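Local coordinates for glypican-1 (PDB 4YWT), which bears heparan sulfate at the cell surface and, through these chains, binds alpha-4(V) collagen and takes part in Schwann cell myelination, at residues P268-N273 with N438-V443; L279-D284 with D430-Q435; R206-R211 with G314-W319; R199-A204 with A321-A326. The protein carries 3 engineered substitutions. One frame throughout, in Å; residues are numbered along the deposited sequence.

The four contacts form two pairs on opposite sides of the centre of an elongated, mostly helical chain. Contacts 1 and 2 have centres about 12 Å apart. Each joins a helical segment, on helix 268-278 or on helix 280-283 just after it, to the loop between strand 420-421 and helix 450-471. They touch where V443 packs on L432. Contacts 3 and 4, with centres about 11 Å apart, share helix 316-328. Contacts 1, 2 and 3 are buried, contact 4 only partly. Contacts 1 and 2 each have a direct hydrogen bond between segments. Contacts 3 and 4 have none and rely on an indole face and on close alanine packing.

Contact 1 of 4, residues P268-N273 with N438-V443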
loop_
_atom_site.group_PDB
_atom_site.type_symbol
_atom_site.label_atom_id
_atom_site.label_comp_id
_atom_site.label_asym_id
_atom_site.label_seq_id
_atom_site.Cartn_x
_atom_site.Cartn_y
_atom_site.Cartn_z
ATOM N N PRO A 268 -21.056 0.170 -21.989
ATOM C CA PRO A 268 -20.395 0.255 -20.681
ATOM C C PRO A 268 -20.698 -0.924 -19.752
ATOM O O PRO A 268 -19.766 -1.511 -19.201
ATOM C CB PRO A 268 -20.951 1.556 -20.103
ATOM C CG PRO A 268 -21.191 2.404 -21.304
ATOM C CD PRO A 268 -21.657 1.459 -22.382
ATOM N N ASP A 269 -21.973 -1.266 -19.587
ATOM C CA ASP A 269 -22.363 -2.359 -18.696
ATOM C C ASP A 269 -21.890 -3.715 -19.220
ATOM O O ASP A 269 -21.559 -4.611 -18.441
ATOM C CB ASP A 269 -23.880 -2.368 -18.496
ATOM C CG ASP A 269 -24.363 -1.210 -17.641
ATOM O OD1 ASP A 269 -23.516 -0.549 -17.003
ATOM O OD2 ASP A 269 -25.588 -0.967 -17.599
ATOM N N TYR A 270 -21.869 -3.855 -20.540
ATOM C CA TYR A 270 -21.346 -5.050 -21.193
ATOM C C TYR A 270 -19.867 -5.228 -20.841
ATOM O O TYR A 270 -19.457 -6.257 -20.286
ATOM C CB TYR A 270 -21.544 -4.942 -22.710
ATOM C CG TYR A 270 -21.022 -6.103 -23.527
ATOM C CD1 TYR A 270 -20.929 -7.381 -22.990
ATOM C CD2 TYR A 270 -20.623 -5.917 -24.846
ATOM C CE1 TYR A 270 -20.448 -8.439 -23.742
ATOM C CE2 TYR A 270 -20.142 -6.967 -25.604
ATOM C CZ TYR A 270 -20.058 -8.225 -25.048
ATOM O OH TYR A 270 -19.578 -9.272 -25.802
ATOM N N CYS A 271 -19.082 -4.205 -21.163
ATOM C CA CYS A 271 -17.660 -4.160 -20.840
ATOM C C CYS A 271 -17.412 -4.454 -19.363
ATOM O O CYS A 271 -16.480 -5.181 -19.008
ATOM C CB CYS A 271 -17.085 -2.790 -21.211
ATOM S SG CYS A 271 -15.324 -2.570 -20.872
ATOM N N ARG A 272 -18.261 -3.893 -18.509
ATOM C CA ARG A 272 -18.106 -4.043 -17.070
ATOM C C ARG A 272 -18.400 -5.463 -16.605
ATOM O O ARG A 272 -17.724 -5.970 -15.717
ATOM C CB ARG A 272 -19.002 -3.051 -16.332
ATOM C CG ARG A 272 -18.247 -1.844 -15.809
ATOM C CD ARG A 272 -19.147 -0.633 -15.685
ATOM N NE ARG A 272 -18.571 0.529 -16.356
ATOM C CZ ARG A 272 -19.221 1.668 -16.566
ATOM N NH1 ARG A 272 -18.616 2.673 -17.185
ATOM N NH2 ARG A 272 -20.474 1.804 -16.158
ATOM N N ASN A 273 -19.400 -6.104 -17.198
ATOM C CA ASN A 273 -19.670 -7.499 -16.871
ATOM C C ASN A 273 -18.530 -8.391 -17.338
ATOM O O ASN A 273 -18.113 -9.311 -16.622
ATOM C CB ASN A 273 -20.992 -7.960 -17.480
ATOM C CG ASN A 273 -22.152 -7.819 -16.517
ATOM O OD1 ASN A 273 -22.000 -7.271 -15.427
ATOM N ND2 ASN A 273 -23.315 -8.321 -16.909
ATOM N N ASN A 438 -22.540 -15.033 -14.482
ATOM C CA ASN A 438 -22.108 -14.026 -15.454
ATOM C C ASN A 438 -22.368 -14.475 -16.893
ATOM O O ASN A 438 -21.814 -15.474 -17.351
ATOM C CB ASN A 438 -20.619 -13.711 -15.259
ATOM C CG ASN A 438 -20.167 -12.472 -16.022
ATOM O OD1 ASN A 438 -20.534 -12.261 -17.178
ATOM N ND2 ASN A 438 -19.355 -11.647 -15.370
ATOM N N PRO A 439 -23.217 -13.723 -17.612
ATOM C CA PRO A 439 -23.655 -14.071 -18.970
ATOM C C PRO A 439 -22.541 -13.985 -20.009
ATOM O O PRO A 439 -22.509 -14.780 -20.947
ATOM C CB PRO A 439 -24.746 -13.034 -19.260
ATOM C CG PRO A 439 -24.386 -11.865 -18.407
ATOM C CD PRO A 439 -23.800 -12.451 -17.151
ATOM N N GLU A 440 -21.653 -13.010 -19.850
ATOM C CA GLU A 440 -20.579 -12.791 -20.811
ATOM C C GLU A 440 -19.394 -13.730 -20.605
ATOM O O GLU A 440 -18.822 -14.240 -21.567
ATOM C CB GLU A 440 -20.117 -11.336 -20.750
ATOM C CG GLU A 440 -21.261 -10.330 -20.809
ATOM C CD GLU A 440 -22.277 -10.636 -21.902
ATOM O OE1 GLU A 440 -21.880 -11.115 -22.987
ATOM O OE2 GLU A 440 -23.481 -10.395 -21.674
ATOM N N VAL A 441 -19.025 -13.944 -19.347
ATOM C CA VAL A 441 -17.888 -14.793 -19.021
ATOM C C VAL A 441 -18.337 -15.962 -18.159
ATOM O O VAL A 441 -19.053 -15.773 -17.177
ATOM C CB VAL A 441 -16.789 -14.014 -18.269
ATOM C CG1 VAL A 441 -15.502 -14.827 -18.217
ATOM C CG2 VAL A 441 -16.550 -12.664 -18.918
ATOM N N GLU A 442 -17.907 -17.168 -18.504
ATOM C CA GLU A 442 -18.259 -18.316 -17.684
ATOM C C GLU A 442 -17.086 -18.650 -16.782
ATOM O O GLU A 442 -16.037 -19.116 -17.229
ATOM C CB GLU A 442 -18.658 -19.518 -18.543
ATOM C CG GLU A 442 -20.104 -19.946 -18.325
ATOM C CD GLU A 442 -20.506 -21.137 -19.171
ATOM O OE1 GLU A 442 -21.313 -20.955 -20.106
ATOM O OE2 GLU A 442 -20.023 -22.255 -18.896
ATOM N N VAL A 443 -17.289 -18.400 -15.494
ATOM C CA VAL A 443 -16.228 -18.499 -14.509
ATOM C C VAL A 443 -16.545 -19.586 -13.500
ATOM O O VAL A 443 -17.625 -19.597 -12.909
ATOM C CB VAL A 443 -16.029 -17.163 -13.768
ATOM C CG1 VAL A 443 -14.865 -17.263 -12.799
ATOM C CG2 VAL A 443 -15.815 -16.030 -14.759
#
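Y270 sets ring atom CG anti to its backbone N (chi1 179°), which swings the ring out from helix 268-278 toward E440. E440 keeps CG anti to its carbonyl carbon and bends at chi2, bringing the carboxylate back to the ring. The two side chains cross at about a right angle. The methylene E440 CG lies at the ring edge, in its plane, 3.7 Å from Y270 CD1. E440 OE1 approaches obliquely, 3.1 Å from Y270 CE1, and the carboxylate stands nearly perpendicular to the ring. E440 OE2 is bonded to Y423 OH, and the Y423 ring also meets that of Y270.

One hydrogen bond joins the segments. N438 ND2 donates to N273 O at 2.9 Å, and the bond is almost straight (172°). The oxygen lies in the N438 amide plane, but the donor sits above the carbonyl plane. ND2 also binds Q435 OE1. N438 OD1 accepts from E440 N at 3.0 Å and from V441 N at 3.1 Å, forming an Asx turn within an Asx motif. N273 CB packs on E440 CG at 4.1 Å, while the N273 amide bonds to M428 N and E426 O. The C271-C400 disulfide also anchors helix 268-278. With both ends of its amide engaged, N438 is fixed in rotation and ties the loop before helix 450-471 to helix 268-278 without any salt bridge between the segments.

Contact 2 of 4, residues L279-D284 with D430-Q435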
loop_
_atom_site.group_PDB
_atom_site.type_symbol
_atom_site.label_atom_id
_atom_site.label_comp_id
_atom_site.label_asym_id
_atom_site.label_seq_id
_atom_site.Cartn_x
_atom_site.Cartn_y
_atom_site.Cartn_z
ATOM N N LEU A 279 -11.773 -10.287 -13.935
ATOM C CA LEU A 279 -10.994 -9.814 -12.796
ATOM C C LEU A 279 -11.663 -10.116 -11.458
ATOM O O LEU A 279 -11.561 -9.333 -10.514
ATOM C CB LEU A 279 -10.744 -8.312 -12.928
ATOM C CG LEU A 279 -10.176 -7.854 -14.274
ATOM C CD1 LEU A 279 -9.968 -6.348 -14.284
ATOM C CD2 LEU A 279 -8.879 -8.586 -14.591
ATOM N N ALA A 280 -12.339 -11.255 -11.380
ATOM C CA ALA A 280 -13.042 -11.652 -10.164
ATOM C C ALA A 280 -12.070 -11.994 -9.035
ATOM O O ALA A 280 -12.235 -11.545 -7.889
ATOM C CB ALA A 280 -13.954 -12.831 -10.453
ATOM N N ASN A 281 -11.059 -12.792 -9.368
ATOM C CA ASN A 281 -10.048 -13.195 -8.398
ATOM C C ASN A 281 -9.347 -11.992 -7.789
ATOM O O ASN A 281 -9.178 -11.920 -6.573
ATOM C CB ASN A 281 -9.024 -14.129 -9.044
ATOM C CG ASN A 281 -9.529 -15.552 -9.156
ATOM O OD1 ASN A 281 -9.517 -16.304 -8.183
ATOM N ND2 ASN A 281 -9.979 -15.927 -10.347
ATOM N N GLN A 282 -8.950 -11.047 -8.637
ATOM C CA GLN A 282 -8.349 -9.805 -8.168
ATOM C C GLN A 282 -9.322 -9.055 -7.265
ATOM O O GLN A 282 -8.921 -8.432 -6.284
ATOM C CB GLN A 282 -7.935 -8.916 -9.345
ATOM C CG GLN A 282 -6.769 -9.447 -10.166
ATOM C CD GLN A 282 -7.208 -10.379 -11.281
ATOM O OE1 GLN A 282 -8.333 -10.879 -11.284
ATOM N NE2 GLN A 282 -6.318 -10.611 -12.240
ATOM N N ALA A 283 -10.607 -9.132 -7.601
ATOM C CA ALA A 283 -11.641 -8.435 -6.845
ATOM C C ALA A 283 -11.898 -9.091 -5.488
ATOM O O ALA A 283 -12.488 -8.477 -4.598
ATOM C CB ALA A 283 -12.930 -8.367 -7.653
ATOM N N ASP A 284 -11.462 -10.336 -5.327
ATOM C CA ASP A 284 -11.594 -10.999 -4.029
ATOM C C ASP A 284 -10.679 -10.399 -2.952
ATOM O O ASP A 284 -10.867 -10.653 -1.763
ATOM C CB ASP A 284 -11.319 -12.497 -4.161
ATOM C CG ASP A 284 -12.542 -13.274 -4.615
ATOM O OD1 ASP A 284 -13.668 -12.750 -4.479
ATOM O OD2 ASP A 284 -12.376 -14.413 -5.097
ATOM N N ASP A 430 -19.372 -7.815 -7.360
ATOM C CA ASP A 430 -17.926 -8.010 -7.373
ATOM C C ASP A 430 -17.518 -9.292 -6.656
ATOM O O ASP A 430 -18.149 -9.695 -5.679
ATOM C CB ASP A 430 -17.222 -6.809 -6.740
ATOM C CG ASP A 430 -17.727 -5.489 -7.283
ATOM O OD1 ASP A 430 -17.493 -5.207 -8.477
ATOM O OD2 ASP A 430 -18.356 -4.731 -6.514
ATOM N N GLY A 431 -16.470 -9.938 -7.157
ATOM C CA GLY A 431 -15.935 -11.128 -6.520
ATOM C C GLY A 431 -16.213 -12.405 -7.287
ATOM O O GLY A 431 -17.144 -12.467 -8.089
ATOM N N LEU A 432 -15.393 -13.421 -7.034
ATOM C CA LEU A 432 -15.466 -14.687 -7.757
ATOM C C LEU A 432 -16.845 -15.329 -7.680
ATOM O O LEU A 432 -17.427 -15.681 -8.706
ATOM C CB LEU A 432 -14.416 -15.662 -7.221
ATOM C CG LEU A 432 -14.204 -16.945 -8.025
ATOM C CD1 LEU A 432 -13.693 -16.616 -9.416
ATOM C CD2 LEU A 432 -13.238 -17.870 -7.304
ATOM N N ALA A 433 -17.363 -15.467 -6.463
ATOM C CA ALA A 433 -18.646 -16.123 -6.233
ATOM C C ALA A 433 -19.778 -15.463 -7.016
ATOM O O ALA A 433 -20.663 -16.145 -7.535
ATOM C CB ALA A 433 -18.974 -16.134 -4.746
ATOM N N ASN A 434 -19.736 -14.138 -7.113
ATOM C CA ASN A 434 -20.776 -13.386 -7.808
ATOM C C ASN A 434 -20.754 -13.550 -9.326
ATOM O O ASN A 434 -21.621 -13.020 -10.020
ATOM C CB ASN A 434 -20.667 -11.899 -7.461
ATOM C CG ASN A 434 -21.282 -11.568 -6.119
ATOM O OD1 ASN A 434 -22.317 -12.119 -5.747
ATOM N ND2 ASN A 434 -20.645 -10.663 -5.383
ATOM N N GLN A 435 -19.771 -14.282 -9.840
ATOM C CA GLN A 435 -19.629 -14.455 -11.282
ATOM C C GLN A 435 -20.139 -15.805 -11.771
ATOM O O GLN A 435 -19.935 -16.164 -12.930
ATOM C CB GLN A 435 -18.167 -14.286 -11.699
ATOM C CG GLN A 435 -17.522 -13.013 -11.195
ATOM C CD GLN A 435 -18.346 -11.780 -11.501
ATOM O OE1 GLN A 435 -18.861 -11.620 -12.609
ATOM N NE2 GLN A 435 -18.477 -10.898 -10.515
#
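A short, weakly bonded helix at 280-283 packs here against a loop that winds into the 3-10 turn 433-435, and A280 and L432 are the closest backbone pair. This buried contact joins helix 280-283 to the loop between strand 420-421 and helix 450-471 in the largely helical glypican fold.

A280 CB does the main apolar work. It sits 3.6 Å from L432 CA, and L432 CD1 comes to 3.9 Å from the same A280 CB. L432 sets CG anti to its backbone N (chi1 -170°), and its branch then runs side by side with N281. L432 CD1 lies 3.9 Å from N281 ND2, while N281 OD1 is held by D449 N. V443 and P448 also pack on L432.

The polar tie is made by D284. Its OD1 accepts from L432 N at 3.2 Å, with the N-H well aimed (163°) but coming from above the carboxylate plane. D284 OD2 is close to L432 CB, also at 3.2 Å, so both carboxylate oxygens lie against L432, just before 3-10 segment 433-435. G431, at positive phi, places its CA 3.5 Å from D284 OD1. Q435 bends at chi2, which turns NE2 back to donate to G431 O, its OE1 being taken by N438. Q435 holds CG anti to its carbonyl carbon (chi1 -52°), which places CG 3.6 Å from A280 CB.

Contact 3 of 4, residues R206-R211 with G314-W319; sequences RELRLR and GSVHTW
W319 presses its indole against E207 and R211 where two helices of the glypican bundle, 204-236 and 316-328, pack together. The tight part is the six-membered ring. E207 CB sits over its face in a CH-pi contact, 3.9 Å from the centroid and 19° off the normal. The nearest ring atom, W319 CZ3, is 3.6 Å from E207 CB. W319 sets CG anti to its carbonyl carbon (chi1 -65°), which turns the indole across to the other helix.

R211 reaches the same ring further along. Its extended chain crosses the indole at about a right angle and brings R211 NE to 3.5 Å from W319 CZ2. The approach is oblique, although the guanidinium and indole planes are only 19° apart. A salt bridge of the i to i+4 kind, R211 NE to E207 OE2 at 3.2 Å, steadies both groups beside the ring. P365 also touches W319.

Toward solvent the contact ends at E207, which is partly exposed. On the inner side the fit is looser, with L208 CB 4.3 Å from W319 CB. No hydrogen bond crosses anywhere between the two segments. This inner side is shared with other helices: L208 also packs on L162 and W166, and V316 on Y144 and L147. Where L208 and V316 cross at about a right angle, L208 CD1 lies 4.1 Å from V316 CG1.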
loop_
_atom_site.group_PDB
_atom_site.type_symbol
_atom_site.label_atom_id
_atom_site.label_comp_id
_atom_site.label_asym_id
_atom_site.label_seq_id
_atom_site.Cartn_x
_atom_site.Cartn_y
_atom_site.Cartn_z
ATOM N N ARG A 206 9.221 8.183 32.244
ATOM C CA ARG A 206 7.898 7.616 32.006
ATOM C C ARG A 206 7.296 8.141 30.703
ATOM O O ARG A 206 6.816 7.363 29.870
ATOM C CB ARG A 206 6.967 7.920 33.181
ATOM C CG ARG A 206 5.533 7.466 32.966
ATOM C CD ARG A 206 4.680 7.726 34.195
ATOM N NE ARG A 206 3.267 7.465 33.940
ATOM C CZ ARG A 206 2.306 8.376 34.057
ATOM N NH1 ARG A 206 2.605 9.612 34.434
ATOM N NH2 ARG A 206 1.046 8.052 33.802
ATOM N N GLU A 207 7.322 9.461 30.539
ATOM C CA GLU A 207 6.855 10.104 29.315
ATOM C C GLU A 207 7.539 9.500 28.096
ATOM O O GLU A 207 6.879 9.113 27.123
ATOM C CB GLU A 207 7.110 11.613 29.369
ATOM C CG GLU A 207 6.170 12.376 30.286
ATOM C CD GLU A 207 4.745 12.407 29.767
ATOM O OE1 GLU A 207 3.814 12.540 30.589
ATOM O OE2 GLU A 207 4.558 12.303 28.536
ATOM N N LEU A 208 8.864 9.408 28.165
ATOM C CA LEU A 208 9.647 8.806 27.096
ATOM C C LEU A 208 9.231 7.360 26.860
ATOM O O LEU A 208 9.106 6.932 25.715
ATOM C CB LEU A 208 11.143 8.872 27.411
ATOM C CG LEU A 208 12.051 8.322 26.310
ATOM C CD1 LEU A 208 11.816 9.071 25.002
ATOM C CD2 LEU A 208 13.513 8.390 26.717
ATOM N N ARG A 209 9.014 6.616 27.942
ATOM C CA ARG A 209 8.602 5.219 27.830
ATOM C C ARG A 209 7.313 5.092 27.027
ATOM O O ARG A 209 7.283 4.439 25.980
ATOM C CB ARG A 209 8.412 4.587 29.211
ATOM C CG ARG A 209 8.163 3.083 29.155
ATOM C CD ARG A 209 7.878 2.484 30.530
ATOM N NE ARG A 209 6.487 2.660 30.940
ATOM C CZ ARG A 209 6.086 3.477 31.908
ATOM N NH1 ARG A 209 6.972 4.198 32.580
ATOM N NH2 ARG A 209 4.798 3.570 32.208
ATOM N N LEU A 210 6.256 5.730 27.521
ATOM C CA LEU A 210 4.947 5.670 26.882
ATOM C C LEU A 210 5.002 6.142 25.429
ATOM O O LEU A 210 4.624 5.404 24.503
ATOM C CB LEU A 210 3.938 6.513 27.666
ATOM C CG LEU A 210 3.576 6.015 29.067
ATOM C CD1 LEU A 210 2.831 7.090 29.843
ATOM C CD2 LEU A 210 2.751 4.740 28.985
ATOM N N ARG A 211 5.490 7.366 25.241
ATOM C CA ARG A 211 5.521 7.982 23.920
ATOM C C ARG A 211 6.318 7.162 22.911
ATOM O O ARG A 211 5.841 6.912 21.805
ATOM C CB ARG A 211 6.087 9.400 24.007
ATOM C CG ARG A 211 5.146 10.382 24.680
ATOM C CD ARG A 211 5.730 11.782 24.733
ATOM N NE ARG A 211 4.791 12.724 25.334
ATOM C CZ ARG A 211 3.842 13.365 24.661
ATOM N NH1 ARG A 211 3.031 14.203 25.292
ATOM N NH2 ARG A 211 3.700 13.166 23.356
ATOM N N GLY A 314 11.234 12.182 16.721
ATOM C CA GLY A 314 12.244 13.171 16.408
ATOM C C GLY A 314 12.580 14.099 17.562
ATOM O O GLY A 314 13.231 15.124 17.361
ATOM N N SER A 315 12.151 13.746 18.772
ATOM C CA SER A 315 12.350 14.629 19.920
ATOM C C SER A 315 12.729 13.899 21.215
ATOM O O SER A 315 12.464 14.400 22.307
ATOM C CB SER A 315 11.090 15.464 20.159
ATOM O OG SER A 315 10.039 14.667 20.674
ATOM N N VAL A 316 13.348 12.730 21.087
ATOM C CA VAL A 316 13.826 11.964 22.241
ATOM C C VAL A 316 14.792 12.781 23.108
ATOM O O VAL A 316 14.731 12.761 24.352
ATOM C CB VAL A 316 14.528 10.663 21.785
ATOM C CG1 VAL A 316 15.218 9.981 22.954
ATOM C CG2 VAL A 316 13.535 9.721 21.119
ATOM N N HIS A 317 15.670 13.516 22.431
ATOM C CA HIS A 317 16.705 14.305 23.088
ATOM C C HIS A 317 16.127 15.340 24.046
ATOM O O HIS A 317 16.762 15.693 25.037
ATOM C CB HIS A 317 17.586 14.997 22.044
ATOM C CG HIS A 317 16.838 15.919 21.132
ATOM N ND1 HIS A 317 16.159 15.475 20.017
ATOM C CD2 HIS A 317 16.665 17.261 21.167
ATOM C CE1 HIS A 317 15.599 16.504 19.407
ATOM N NE2 HIS A 317 15.892 17.599 20.084
ATOM N N THR A 318 14.926 15.826 23.749
ATOM C CA THR A 318 14.272 16.806 24.607
ATOM C C THR A 318 13.917 16.186 25.955
ATOM O O THR A 318 14.144 16.786 27.011
ATOM C CB THR A 318 12.998 17.373 23.952
ATOM O OG1 THR A 318 11.991 16.355 23.893
ATOM C CG2 THR A 318 13.299 17.872 22.549
ATOM N N TRP A 319 13.366 14.976 25.913
ATOM C CA TRP A 319 13.011 14.258 27.130
ATOM C C TRP A 319 14.255 13.832 27.897
ATOM O O TRP A 319 14.275 13.880 29.130
ATOM C CB TRP A 319 12.143 13.040 26.812
ATOM C CG TRP A 319 10.807 13.401 26.249
ATOM C CD1 TRP A 319 10.389 13.238 24.962
ATOM C CD2 TRP A 319 9.716 14.006 26.953
ATOM N NE1 TRP A 319 9.101 13.694 24.823
ATOM C CE2 TRP A 319 8.665 14.172 26.030
ATOM C CE3 TRP A 319 9.525 14.419 28.276
ATOM C CZ2 TRP A 319 7.439 14.732 26.386
ATOM C CZ3 TRP A 319 8.308 14.976 28.629
ATOM C CH2 TRP A 319 7.280 15.127 27.687
#

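Contact 4 of 4, residues R199-A204 with A321-A326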
loop_
_atom_site.group_PDB
_atom_site.type_symbol
_atom_site.label_atom_id
_atom_site.label_comp_id
_atom_site.label_asym_id
_atom_site.label_seq_id
_atom_site.Cartn_x
_atom_site.Cartn_y
_atom_site.Cartn_z
ATOM N N ARG A 199 12.039 9.135 41.912
ATOM C CA ARG A 199 12.070 9.724 40.578
ATOM C C ARG A 199 13.102 10.841 40.455
ATOM O O ARG A 199 12.745 12.012 40.333
ATOM C CB ARG A 199 10.679 10.229 40.192
ATOM C CG ARG A 199 9.771 9.126 39.670
ATOM C CD ARG A 199 8.314 9.376 40.013
ATOM N NE ARG A 199 7.426 8.478 39.279
ATOM C CZ ARG A 199 6.123 8.679 39.121
ATOM N NH1 ARG A 199 5.546 9.749 39.652
ATOM N NH2 ARG A 199 5.393 7.809 38.436
ATOM N N PRO A 200 14.395 10.473 40.488
ATOM C CA PRO A 200 15.481 11.451 40.374
ATOM C C PRO A 200 15.500 12.143 39.015
ATOM O O PRO A 200 15.921 13.296 38.928
ATOM C CB PRO A 200 16.741 10.600 40.571
ATOM C CG PRO A 200 16.336 9.226 40.170
ATOM C CD PRO A 200 14.903 9.093 40.584
ATOM N N PHE A 201 15.053 11.450 37.972
ATOM C CA PHE A 201 15.026 12.022 36.629
ATOM C C PHE A 201 13.697 12.710 36.326
ATOM O O PHE A 201 13.483 13.200 35.215
ATOM C CB PHE A 201 15.294 10.946 35.576
ATOM C CG PHE A 201 16.695 10.405 35.598
ATOM C CD1 PHE A 201 17.775 11.224 35.312
ATOM C CD2 PHE A 201 16.930 9.069 35.876
ATOM C CE1 PHE A 201 19.065 10.724 35.323
ATOM C CE2 PHE A 201 18.217 8.562 35.886
ATOM C CZ PHE A 201 19.286 9.390 35.610
ATOM N N GLY A 202 12.803 12.737 37.309
ATOM C CA GLY A 202 11.499 13.349 37.130
ATOM C C GLY A 202 10.524 12.445 36.397
ATOM O O GLY A 202 10.569 11.222 36.540
ATOM N N GLU A 203 9.640 13.049 35.611
ATOM C CA GLU A 203 8.614 12.302 34.890
ATOM C C GLU A 203 9.079 11.913 33.490
ATOM O O GLU A 203 8.402 11.162 32.788
ATOM C CB GLU A 203 7.323 13.119 34.795
ATOM C CG GLU A 203 7.181 14.194 35.860
ATOM C CD GLU A 203 5.892 14.981 35.719
ATOM O OE1 GLU A 203 4.835 14.481 36.159
ATOM O OE2 GLU A 203 5.934 16.099 35.163
ATOM N N ALA A 204 10.237 12.433 33.097
ATOM C CA ALA A 204 10.764 12.235 31.748
ATOM C C ALA A 204 10.971 10.764 31.342
ATOM O O ALA A 204 10.671 10.408 30.203
ATOM C CB ALA A 204 12.070 13.010 31.585
ATOM N N ALA A 321 17.126 15.455 27.899
ATOM C CA ALA A 321 17.596 16.706 28.481
ATOM C C ALA A 321 16.769 17.104 29.699
ATOM O O ALA A 321 17.312 17.587 30.699
ATOM C CB ALA A 321 17.568 17.816 27.439
ATOM N N GLU A 322 15.457 16.900 29.615
ATOM C CA GLU A 322 14.578 17.216 30.737
ATOM C C GLU A 322 14.884 16.313 31.934
ATOM O O GLU A 322 14.884 16.764 33.086
ATOM C CB GLU A 322 13.110 17.086 30.325
ATOM C CG GLU A 322 12.124 17.482 31.415
ATOM C CD GLU A 322 10.749 17.809 30.867
ATOM O OE1 GLU A 322 10.669 18.543 29.858
ATOM O OE2 GLU A 322 9.747 17.336 31.445
ATOM N N ALA A 323 15.157 15.042 31.651
ATOM C CA ALA A 323 15.519 14.087 32.695
ATOM C C ALA A 323 16.821 14.486 33.383
ATOM O O ALA A 323 16.928 14.431 34.613
ATOM C CB ALA A 323 15.639 12.693 32.116
ATOM N N ILE A 324 17.807 14.890 32.588
ATOM C CA ILE A 324 19.099 15.290 33.137
ATOM C C ILE A 324 18.982 16.567 33.974
ATOM O O ILE A 324 19.529 16.641 35.081
ATOM C CB ILE A 324 20.143 15.485 32.021
ATOM C CG1 ILE A 324 20.492 14.131 31.398
ATOM C CG2 ILE A 324 21.400 16.141 32.567
ATOM C CD1 ILE A 324 21.519 14.208 30.291
ATOM N N ASN A 325 18.265 17.560 33.451
ATOM C CA ASN A 325 17.968 18.770 34.217
ATOM C C ASN A 325 17.322 18.433 35.559
ATOM O O ASN A 325 17.733 18.940 36.616
ATOM C CB ASN A 325 17.054 19.704 33.422
ATOM C CG ASN A 325 17.824 20.684 32.556
ATOM O OD1 ASN A 325 18.415 21.640 33.060
ATOM N ND2 ASN A 325 17.815 20.456 31.248
ATOM N N ALA A 326 16.315 17.564 35.503
ATOM C CA ALA A 326 15.624 17.099 36.700
ATOM C C ALA A 326 16.598 16.488 37.705
ATOM O O ALA A 326 16.559 16.816 38.894
ATOM C CB ALA A 326 14.547 16.093 36.331
#
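F201 O is the polar atom that several groups crowd. A323 CA points its hydrogen at it in a CA-H...O contact of 3.4 Å, with 155° at the hydrogen. A326 CB stands 3.3 Å from the same F201 O. The carbonyl therefore lies against one face of helix 316-328, and no conventional hydrogen bond joins the two segments. The CA atoms of F201 and A323 come within 4.5 Å, a close approach that the small alanines permit.

The F201 side chain lies beside the helix. Its CG is anti to the carbonyl carbon (chi1 -68°), which carries the ring past A323. A323 O then sits at the ring edge, in its plane, 3.4 Å from F201 CD1. F201 CB touches A323 CB at 3.9 Å. W166, L170 and L173 of helix 158-177 also touch the F201 side chain.

A204, where helix 204-236 begins, adds a second small contact: A204 CB meets A323 CB at 3.6 Å. G202, at positive phi, passes A326 with its backbone N 3.9 Å from A326 CB. The backbone bond from G202 N to R199 O closes the turn.

This is plain packing, partly buried, of a type I beta turn from R199 to G202. The turn leads into helix 204-236 and lies on an alanine-lined face of a neighbouring helix in the glypican helical bundle.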